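Side-chain contacts in chorismate mutase (Helicobacter pylori, PDB 6AL9), which probably catalyses the rearrangement of chorismate to prephenate, a step toward phenylalanine and tyrosine, as an all-helical AroQ-type dimer: residues B[45-50]-B[82-87]; B[53-58]-B[78-83]. All coordinates share one frame; numbering follows the deposited sequence.

Interaction 1 (B[45-50]-B[82-87]); sequences PIYCPK and ISRKFQ. With PHB (p-hydroxybenzoic acid), chain E; PYR (pyruvic acid), chain D.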
ATOM      1  N   PRO B  45     -12.056  20.976  -4.603  1.00 81.60           N
ATOM      2  CA  PRO B  45     -11.688  19.661  -4.081  1.00 69.55           C
ATOM      3  C   PRO B  45     -11.098  18.696  -5.134  1.00 60.58           C
ATOM      4  O   PRO B  45     -11.331  18.832  -6.331  1.00 58.22           O
ATOM      5  CB  PRO B  45     -13.022  19.131  -3.541  1.00 70.30           C
ATOM      6  CG  PRO B  45     -14.022  19.701  -4.476  1.00 75.04           C
ATOM      7  CD  PRO B  45     -13.504  21.051  -4.887  1.00 79.64           C
ATOM      8  N   ILE B  46     -10.352  17.710  -4.645  1.00 56.93           N
ATOM      9  CA  ILE B  46      -9.563  16.792  -5.464  1.00 47.94           C
ATOM     10  C   ILE B  46     -10.333  15.485  -5.579  1.00 42.96           C
ATOM     11  O   ILE B  46     -10.019  14.621  -6.404  1.00 43.28           O
ATOM     12  CB  ILE B  46      -8.203  16.511  -4.778  1.00 42.75           C
ATOM     13  CG1 ILE B  46      -7.365  17.783  -4.711  1.00 43.70           C
ATOM     14  CG2 ILE B  46      -7.440  15.413  -5.488  1.00 44.42           C
ATOM     15  CD1 ILE B  46      -7.018  18.359  -6.066  1.00 46.04           C
ATOM     16  N   TYR B  47     -11.357  15.340  -4.742  1.00 40.30           N
ATOM     17  CA  TYR B  47     -12.098  14.086  -4.641  1.00 35.67           C
ATOM     18  C   TYR B  47     -12.791  13.774  -5.971  1.00 34.94           C
ATOM     19  O   TYR B  47     -13.710  14.493  -6.371  1.00 33.87           O
ATOM     20  CB  TYR B  47     -13.120  14.205  -3.509  1.00 33.58           C
ATOM     21  CG  TYR B  47     -13.849  12.929  -3.106  1.00 30.27           C
ATOM     22  CD1 TYR B  47     -13.224  11.687  -3.103  1.00 27.56           C
ATOM     23  CD2 TYR B  47     -15.160  12.994  -2.662  1.00 30.09           C
ATOM     24  CE1 TYR B  47     -13.902  10.554  -2.701  1.00 28.34           C
ATOM     25  CE2 TYR B  47     -15.843  11.869  -2.249  1.00 28.23           C
ATOM     26  CZ  TYR B  47     -15.220  10.655  -2.276  1.00 28.17           C
ATOM     27  OH  TYR B  47     -15.924   9.538  -1.867  1.00 30.15           O
ATOM     28  N   CYS B  48     -12.318  12.725  -6.657  1.00 33.55           N
ATOM     29  CA  CYS B  48     -13.045  12.144  -7.795  1.00 33.74           C
ATOM     30  C   CYS B  48     -13.501  10.701  -7.487  1.00 31.49           C
ATOM     31  O   CYS B  48     -12.824   9.725  -7.840  1.00 30.24           O
ATOM     32  CB  CYS B  48     -12.238  12.207  -9.102  1.00 32.83           C
ATOM     33  SG  CYS B  48     -13.262  11.795 -10.540  1.00 37.15           S
ATOM     34  N   PRO B  49     -14.658  10.573  -6.825  1.00 30.33           N
ATOM     35  CA  PRO B  49     -15.215   9.273  -6.464  1.00 31.35           C
ATOM     36  C   PRO B  49     -15.448   8.283  -7.632  1.00 33.38           C
ATOM     37  O   PRO B  49     -15.155   7.083  -7.475  1.00 33.08           O
ATOM     38  CB  PRO B  49     -16.511   9.616  -5.731  1.00 30.20           C
ATOM     39  CG  PRO B  49     -16.722  11.071  -5.903  1.00 31.96           C
ATOM     40  CD  PRO B  49     -15.400  11.681  -6.213  1.00 30.24           C
ATOM     41  N   LYS B  50     -15.963   8.753  -8.772  1.00 33.38           N
ATOM     42  CA  LYS B  50     -16.118   7.869  -9.952  1.00 33.91           C
ATOM     43  C   LYS B  50     -14.797   7.156 -10.309  1.00 31.33           C
ATOM     44  O   LYS B  50     -14.758   5.928 -10.509  1.00 31.70           O
ATOM     45  CB  LYS B  50     -16.633   8.662 -11.159  1.00 37.31           C
ATOM     46  CG  LYS B  50     -16.923   7.816 -12.383  1.00 42.92           C
ATOM     47  CD  LYS B  50     -17.779   8.549 -13.412  1.00 48.04           C
ATOM     48  CE  LYS B  50     -19.172   8.844 -12.857  1.00 55.67           C
ATOM     49  NZ  LYS B  50     -20.113   9.439 -13.854  1.00 59.05           N
ATOM     50  N   ILE B  82      -4.301   9.177   1.446  1.00 22.10           N
ATOM     51  CA  ILE B  82      -2.962   9.699   1.373  1.00 22.76           C
ATOM     52  C   ILE B  82      -2.763  10.575   0.127  1.00 23.45           C
ATOM     53  O   ILE B  82      -2.262  11.684   0.210  1.00 23.34           O
ATOM     54  CB  ILE B  82      -1.935   8.581   1.321  1.00 21.52           C
ATOM     55  CG1 ILE B  82      -1.761   7.949   2.702  1.00 21.29           C
ATOM     56  CG2 ILE B  82      -0.596   9.131   0.834  1.00 21.39           C
ATOM     57  CD1 ILE B  82      -1.005   6.641   2.622  1.00 21.50           C
ATOM     58  N   SER B  83      -3.164  10.055  -1.019  1.00 24.39           N
ATOM     59  CA  SER B  83      -3.074  10.784  -2.290  1.00 26.26           C
ATOM     60  C   SER B  83      -3.869  12.097  -2.329  1.00 26.10           C
ATOM     61  O   SER B  83      -3.369  13.109  -2.834  1.00 24.61           O
ATOM     62  CB  SER B  83      -3.506   9.860  -3.431  1.00 27.10           C
ATOM     63  OG  SER B  83      -3.384  10.500  -4.688  1.00 31.95           O
ATOM     64  N   ARG B  84      -5.090  12.068  -1.797  1.00 27.13           N
ATOM     65  CA  ARG B  84      -5.977  13.239  -1.750  1.00 29.73           C
ATOM     66  C   ARG B  84      -5.408  14.356  -0.886  1.00 30.18           C
ATOM     67  O   ARG B  84      -5.318  15.504  -1.326  1.00 29.29           O
ATOM     68  CB  ARG B  84      -7.346  12.858  -1.168  1.00 32.66           C
ATOM     69  CG  ARG B  84      -8.521  13.072  -2.087  1.00 36.30           C
ATOM     70  CD  ARG B  84      -9.837  12.774  -1.378  1.00 38.82           C
ATOM     71  NE  ARG B  84     -10.193  11.381  -1.577  1.00 43.25           N
ATOM     72  CZ  ARG B  84     -10.451  10.507  -0.601  1.00 51.89           C
ATOM     73  NH1 ARG B  84     -10.427  10.885   0.679  1.00 55.50           N
ATOM     74  NH2 ARG B  84     -10.745   9.242  -0.902  1.00 48.38           N
ATOM     75  N   LYS B  85      -5.073  14.028   0.358  1.00 30.92           N
ATOM     76  CA  LYS B  85      -4.453  14.991   1.272  1.00 35.67           C
ATOM     77  C   LYS B  85      -3.160  15.586   0.678  1.00 34.25           C
ATOM     78  O   LYS B  85      -2.907  16.787   0.783  1.00 29.10           O
ATOM     79  CB  LYS B  85      -4.154  14.333   2.623  1.00 41.28           C
ATOM     80  CG  LYS B  85      -5.316  14.407   3.627  1.00 51.29           C
ATOM     81  CD  LYS B  85      -5.442  13.185   4.539  1.00 54.56           C
ATOM     82  CE  LYS B  85      -4.087  12.766   5.126  1.00 61.90           C
ATOM     83  NZ  LYS B  85      -4.134  12.115   6.472  1.00 59.87           N
ATOM     84  N   PHE B  86      -2.347  14.735   0.061  1.00 31.82           N
ATOM     85  CA  PHE B  86      -1.088  15.178  -0.504  1.00 34.35           C
ATOM     86  C   PHE B  86      -1.319  16.235  -1.599  1.00 35.30           C
ATOM     87  O   PHE B  86      -0.670  17.296  -1.600  1.00 32.97           O
ATOM     88  CB  PHE B  86      -0.308  13.979  -1.042  1.00 36.28           C
ATOM     89  CG  PHE B  86       0.859  14.355  -1.900  1.00 38.09           C
ATOM     90  CD1 PHE B  86       1.963  14.971  -1.347  1.00 41.35           C
ATOM     91  CD2 PHE B  86       0.848  14.091  -3.260  1.00 36.92           C
ATOM     92  CE1 PHE B  86       3.034  15.322  -2.140  1.00 44.04           C
ATOM     93  CE2 PHE B  86       1.922  14.435  -4.054  1.00 35.97           C
ATOM     94  CZ  PHE B  86       3.012  15.045  -3.498  1.00 40.07           C
ATOM     95  N   GLN B  87      -2.260  15.942  -2.505  1.00 35.78           N
ATOM     96  CA  GLN B  87      -2.623  16.835  -3.608  1.00 35.26           C
ATOM     97  C   GLN B  87      -3.157  18.182  -3.100  1.00 37.82           C
ATOM     98  O   GLN B  87      -2.776  19.250  -3.608  1.00 34.49           O
ATOM     99  CB  GLN B  87      -3.679  16.180  -4.503  1.00 34.25           C
ATOM    100  CG  GLN B  87      -3.141  15.149  -5.474  1.00 34.19           C
ATOM    101  CD  GLN B  87      -4.248  14.414  -6.227  1.00 33.84           C
ATOM    102  OE1 GLN B  87      -4.896  13.532  -5.683  1.00 32.28           O
ATOM    103  NE2 GLN B  87      -4.445  14.763  -7.477  1.00 35.25           N
TER
HETATM  104  C1' PHB E 101      -5.430   8.692  -7.550  0.80 53.31           C
HETATM  105  O1' PHB E 101      -5.554   7.529  -7.989  0.80 48.15           O
HETATM  106  O2' PHB E 101      -4.314   9.262  -7.512  0.80 55.54           O
HETATM  107  C1  PHB E 101      -6.659   9.407  -7.063  0.80 51.84           C
HETATM  108  C2  PHB E 101      -6.576  10.429  -6.109  1.00 50.35           C
HETATM  109  C3  PHB E 101      -7.730  11.081  -5.671  1.00 46.43           C
HETATM  110  C4  PHB E 101      -8.968  10.708  -6.191  1.00 45.36           C
HETATM  111  C5  PHB E 101      -9.049   9.692  -7.145  0.80 47.41           C
HETATM  112  C6  PHB E 101      -7.899   9.042  -7.579  0.80 49.24           C
HETATM  113  O4  PHB E 101     -10.107  11.323  -5.772  1.00 38.58           O
HETATM  114  C   PYR D 102      -7.447  11.778 -10.445  1.00 59.49           C
HETATM  115  O   PYR D 102      -8.638  12.169 -10.469  1.00 59.13           O
HETATM  116  OXT PYR D 102      -7.031  10.985 -11.324  1.00 49.03           O
HETATM  117  CA  PYR D 102      -6.560  12.271  -9.373  1.00 57.43           C
HETATM  118  O3  PYR D 102      -6.878  13.260  -8.722  1.00 54.98           O
HETATM  119  CB  PYR D 102      -5.266  11.569  -9.082  1.00 58.26           C
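With chi1 at -65°, which places CG1 beside the backbone N and CG2 anti to it, Ile46 turns its CG2 methyl to the amide of Gln87, while a chain extended beyond CG carries that amide across to meet it. Ile46 CG2 lies 3.2 Å from Gln87 OE1 and 3.4 Å from Gln87 CD, a methyl against the amide group and not a polar bond. The other amide atom, Gln87 NE2, donates a nearly straight hydrogen bond of 3.1 Å to O3 of the pyruvate. Tyr47 and Arg84 lie side by side, pointing the same way. Arg84, bent at chi3, brings NE within 3.4 Å of Tyr47 CD1, and Tyr47 CE1 sits over one face of the guanidinium with the two planes 71° apart, so the groups do not stack flat. The NH2 end of Arg84 makes a salt bridge with Glu52. Between loop and helix lies p-hydroxybenzoate: Cys48 N, at the N-cap position of helix 49-61, gives its O4 a 2.8 Å bond at 167°, and Ser83 OG donates to its O2' at 3.2 Å. Backbone N-H, hydroxyl and amide donors thus grip the two ligands' oxygens, consistent with a pocket built for the oxygen-rich chorismate and prephenate.

Interaction 2 (B[53-58]-B[78-83]); sequences QEILKR and EVFKIS. With PHB (p-hydroxybenzoic acid), chain E.
A single aromatic ring, Phe80, bridges most of the gap between two helices whose nearest CA atoms, those of Ile55 and Phe80, are still 10.4 Å apart. Ile55 and Phe80 reach for each other from opposite directions, and the isoleucine meets the far end of the ring with both its branches. Ile55 CG2 lies in the ring plane at the edge, 4.0 Å from Phe80 CZ, a placement that follows from chi1 of -70°, which sets CG1 beside the backbone N and CG2 opposite it. The longer branch takes Ile55 CD1 to 3.9 Å from Phe80 CE1, approaching the ring obliquely. Leu56 adds a second edge contact, its CD1 standing 4.1 Å from Phe80 CE2 near the plane of the ring. The contact is wholly apolar between the segments, and it borders the ligand: Ile55 CD1 is 3.5 Å from O1' of p-hydroxybenzoate, whose carboxylate therefore has a hydrocarbon neighbour on this side. Phe80 also meets the ring of Tyr76, and Leu56 packs on Leu72 and Tyr76, both on helix 69-93 like Phe80. Arg30 of helix 9-41 touches both Ile55 and Phe80, while Ile55 also packs on Asp20 of the second subunit, so the contact joins helices 49-61 and 69-93 beside the long helix and the dimer interface.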
ATOM      1  N   GLN B  53     -13.668   4.509  -7.735  1.00 27.48           N
ATOM      2  CA  GLN B  53     -14.465   3.295  -7.831  1.00 29.83           C
ATOM      3  C   GLN B  53     -14.129   2.497  -9.091  1.00 29.69           C
ATOM      4  O   GLN B  53     -14.112   1.276  -9.049  1.00 31.68           O
ATOM      5  CB  GLN B  53     -15.953   3.610  -7.796  1.00 32.22           C
ATOM      6  CG  GLN B  53     -16.531   3.688  -6.400  1.00 33.12           C
ATOM      7  CD  GLN B  53     -16.391   2.391  -5.599  1.00 34.73           C
ATOM      8  OE1 GLN B  53     -16.896   1.318  -5.972  1.00 38.28           O
ATOM      9  NE2 GLN B  53     -15.726   2.498  -4.480  1.00 33.62           N
ATOM     10  N   GLU B  54     -13.859   3.183 -10.195  1.00 28.76           N
ATOM     11  CA  GLU B  54     -13.295   2.544 -11.370  1.00 29.95           C
ATOM     12  C   GLU B  54     -11.959   1.822 -11.103  1.00 27.96           C
ATOM     13  O   GLU B  54     -11.763   0.697 -11.560  1.00 26.88           O
ATOM     14  CB  GLU B  54     -13.143   3.568 -12.504  1.00 32.74           C
ATOM     15  CG  GLU B  54     -14.472   3.947 -13.145  1.00 37.02           C
ATOM     16  CD  GLU B  54     -14.383   5.172 -14.053  1.00 42.10           C
ATOM     17  OE1 GLU B  54     -13.394   5.936 -13.948  1.00 44.18           O
ATOM     18  OE2 GLU B  54     -15.308   5.377 -14.884  1.00 49.25           O
ATOM     19  N   ILE B  55     -11.052   2.449 -10.351  1.00 26.09           N
ATOM     20  CA  ILE B  55      -9.792   1.805  -9.969  1.00 26.58           C
ATOM     21  C   ILE B  55     -10.060   0.494  -9.215  1.00 27.07           C
ATOM     22  O   ILE B  55      -9.587  -0.582  -9.623  1.00 25.69           O
ATOM     23  CB  ILE B  55      -8.892   2.756  -9.118  1.00 24.87           C
ATOM     24  CG1 ILE B  55      -8.356   3.874 -10.008  1.00 25.38           C
ATOM     25  CG2 ILE B  55      -7.725   1.999  -8.517  1.00 24.56           C
ATOM     26  CD1 ILE B  55      -7.527   4.946  -9.328  1.00 23.78           C
ATOM     27  N   LEU B  56     -10.854   0.581  -8.144  1.00 28.91           N
ATOM     28  CA  LEU B  56     -11.205  -0.607  -7.347  1.00 31.56           C
ATOM     29  C   LEU B  56     -11.862  -1.714  -8.182  1.00 34.30           C
ATOM     30  O   LEU B  56     -11.478  -2.877  -8.088  1.00 35.02           O
ATOM     31  CB  LEU B  56     -12.088  -0.230  -6.148  1.00 31.38           C
ATOM     32  CG  LEU B  56     -11.271   0.332  -4.975  1.00 33.55           C
ATOM     33  CD1 LEU B  56     -12.096   1.048  -3.924  1.00 35.58           C
ATOM     34  CD2 LEU B  56     -10.475  -0.772  -4.299  1.00 35.30           C
ATOM     35  N   LYS B  57     -12.845  -1.343  -8.996  1.00 35.31           N
ATOM     36  CA  LYS B  57     -13.529  -2.289  -9.859  1.00 37.86           C
ATOM     37  C   LYS B  57     -12.520  -3.030 -10.718  1.00 33.29           C
ATOM     38  O   LYS B  57     -12.447  -4.270 -10.713  1.00 31.77           O
ATOM     39  CB  LYS B  57     -14.540  -1.549 -10.743  1.00 45.56           C
ATOM     40  CG  LYS B  57     -15.975  -2.023 -10.577  1.00 56.35           C
ATOM     41  CD  LYS B  57     -16.980  -1.018 -11.149  1.00 65.96           C
ATOM     42  CE  LYS B  57     -17.079   0.215 -10.248  1.00 70.63           C
ATOM     43  NZ  LYS B  57     -17.839   1.362 -10.829  1.00 72.67           N
ATOM     44  N   ARG B  58     -11.716  -2.268 -11.449  1.00 31.39           N
ATOM     45  CA  ARG B  58     -10.747  -2.874 -12.355  1.00 31.54           C
ATOM     46  C   ARG B  58      -9.820  -3.831 -11.569  1.00 30.86           C
ATOM     47  O   ARG B  58      -9.707  -5.012 -11.920  1.00 31.10           O
ATOM     48  CB  ARG B  58      -9.960  -1.792 -13.081  1.00 31.05           C
ATOM     49  CG  ARG B  58      -8.897  -2.305 -14.039  1.00 31.52           C
ATOM     50  CD  ARG B  58      -8.075  -1.143 -14.615  1.00 31.27           C
ATOM     51  NE  ARG B  58      -7.109  -0.578 -13.665  1.00 31.49           N
ATOM     52  CZ  ARG B  58      -5.959  -1.146 -13.300  1.00 31.38           C
ATOM     53  NH1 ARG B  58      -5.612  -2.326 -13.779  1.00 31.86           N
ATOM     54  NH2 ARG B  58      -5.158  -0.540 -12.425  1.00 31.00           N
ATOM     55  N   GLU B  78      -7.053   3.976   2.203  1.00 23.80           N
ATOM     56  CA  GLU B  78      -5.923   4.670   2.790  1.00 21.69           C
ATOM     57  C   GLU B  78      -5.057   5.328   1.719  1.00 19.88           C
ATOM     58  O   GLU B  78      -4.692   6.519   1.842  1.00 18.43           O
ATOM     59  CB  GLU B  78      -5.102   3.688   3.609  1.00 22.71           C
ATOM     60  CG  GLU B  78      -3.898   4.285   4.300  1.00 24.63           C
ATOM     61  CD  GLU B  78      -4.249   5.387   5.288  1.00 28.89           C
ATOM     62  OE1 GLU B  78      -3.341   6.180   5.617  1.00 32.03           O
ATOM     63  OE2 GLU B  78      -5.411   5.460   5.749  1.00 31.16           O
ATOM     64  N   VAL B  79      -4.741   4.560   0.680  1.00 17.05           N
ATOM     65  CA  VAL B  79      -4.034   5.097  -0.472  1.00 17.41           C
ATOM     66  C   VAL B  79      -4.683   6.343  -1.088  1.00 17.64           C
ATOM     67  O   VAL B  79      -3.987   7.321  -1.408  1.00 17.70           O
ATOM     68  CB  VAL B  79      -3.848   4.027  -1.565  1.00 16.94           C
ATOM     69  CG1 VAL B  79      -3.246   4.636  -2.823  1.00 16.31           C
ATOM     70  CG2 VAL B  79      -2.925   2.939  -1.056  1.00 16.53           C
ATOM     71  N   PHE B  80      -6.000   6.316  -1.270  1.00 19.53           N
ATOM     72  CA  PHE B  80      -6.726   7.459  -1.823  1.00 20.33           C
ATOM     73  C   PHE B  80      -6.735   8.625  -0.828  1.00 23.14           C
ATOM     74  O   PHE B  80      -6.578   9.769  -1.255  1.00 24.04           O
ATOM     75  CB  PHE B  80      -8.183   7.118  -2.191  1.00 21.14           C
ATOM     76  CG  PHE B  80      -8.346   6.119  -3.330  1.00 20.58           C
ATOM     77  CD1 PHE B  80      -7.495   6.099  -4.405  1.00 20.72           C
ATOM     78  CD2 PHE B  80      -9.360   5.199  -3.294  1.00 20.68           C
ATOM     79  CE1 PHE B  80      -7.652   5.188  -5.420  1.00 20.73           C
ATOM     80  CE2 PHE B  80      -9.530   4.285  -4.306  1.00 20.31           C
ATOM     81  CZ  PHE B  80      -8.669   4.274  -5.366  1.00 20.45           C
ATOM     82  N   LYS B  81      -6.918   8.348   0.469  1.00 24.05           N
ATOM     83  CA  LYS B  81      -6.718   9.380   1.514  1.00 27.72           C
ATOM     84  C   LYS B  81      -5.337  10.005   1.469  1.00 25.16           C
ATOM     85  O   LYS B  81      -5.218  11.218   1.479  1.00 23.20           O
ATOM     86  CB  LYS B  81      -6.977   8.849   2.929  1.00 31.16           C
ATOM     87  CG  LYS B  81      -8.460   8.747   3.227  1.00 38.06           C
ATOM     88  CD  LYS B  81      -8.762   8.456   4.686  1.00 44.33           C
ATOM     89  CE  LYS B  81     -10.236   8.083   4.873  1.00 45.65           C
ATOM     90  NZ  LYS B  81     -10.399   7.007   5.903  1.00 48.98           N
ATOM     91  N   ILE B  82      -4.301   9.177   1.446  1.00 22.10           N
ATOM     92  CA  ILE B  82      -2.962   9.699   1.373  1.00 22.76           C
ATOM     93  C   ILE B  82      -2.763  10.575   0.127  1.00 23.45           C
ATOM     94  O   ILE B  82      -2.262  11.684   0.210  1.00 23.34           O
ATOM     95  CB  ILE B  82      -1.935   8.581   1.321  1.00 21.52           C
ATOM     96  CG1 ILE B  82      -1.761   7.949   2.702  1.00 21.29           C
ATOM     97  CG2 ILE B  82      -0.596   9.131   0.834  1.00 21.39           C
ATOM     98  CD1 ILE B  82      -1.005   6.641   2.622  1.00 21.50           C
ATOM     99  N   SER B  83      -3.164  10.055  -1.019  1.00 24.39           N
ATOM    100  CA  SER B  83      -3.074  10.784  -2.290  1.00 26.26           C
ATOM    101  C   SER B  83      -3.869  12.097  -2.329  1.00 26.10           C
ATOM    102  O   SER B  83      -3.369  13.109  -2.834  1.00 24.61           O
ATOM    103  CB  SER B  83      -3.506   9.860  -3.431  1.00 27.10           C
ATOM    104  OG  SER B  83      -3.384  10.500  -4.688  1.00 31.95           O
TER
HETATM  105  C1' PHB E 101      -5.430   8.692  -7.550  0.80 53.31           C
HETATM  106  O1' PHB E 101      -5.554   7.529  -7.989  0.80 48.15           O
HETATM  107  O2' PHB E 101      -4.314   9.262  -7.512  0.80 55.54           O
HETATM  108  C1  PHB E 101      -6.659   9.407  -7.063  0.80 51.84           C
HETATM  109  C2  PHB E 101      -6.576  10.429  -6.109  1.00 50.35           C
HETATM  110  C3  PHB E 101      -7.730  11.081  -5.671  1.00 46.43           C
HETATM  111  C4  PHB E 101      -8.968  10.708  -6.191  1.00 45.36           C
HETATM  112  C5  PHB E 101      -9.049   9.692  -7.145  0.80 47.41           C
HETATM  113  C6  PHB E 101      -7.899   9.042  -7.579  0.80 49.24           C
HETATM  114  O4  PHB E 101     -10.107  11.323  -5.772  1.00 38.58           O

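In the fold
From the N terminus the chain runs through the long helix 9-41, then enters the loop that supplies residues 45-48 and leads into helix 49-61. After the connection 62-68, helix 69-93 comes back past that helix. Interaction 2 closes the shorter loop, 53-58 to 78-83, and interaction 1 closes the wider one, 45-50 to 82-87. The touching residues of interaction 2 (55 and 56 with 80) fall inside those of interaction 1 (46 and 47 with 84 and 87), so the loops nest, while the segments themselves share Ile82 and Ser83. Their centres lie 9 Å apart, and both border p-hydroxybenzoate. Interaction 2 joins the bodies of the two helices, whereas interaction 1 ties the loop before helix 49-61 to a later turn of helix 69-93.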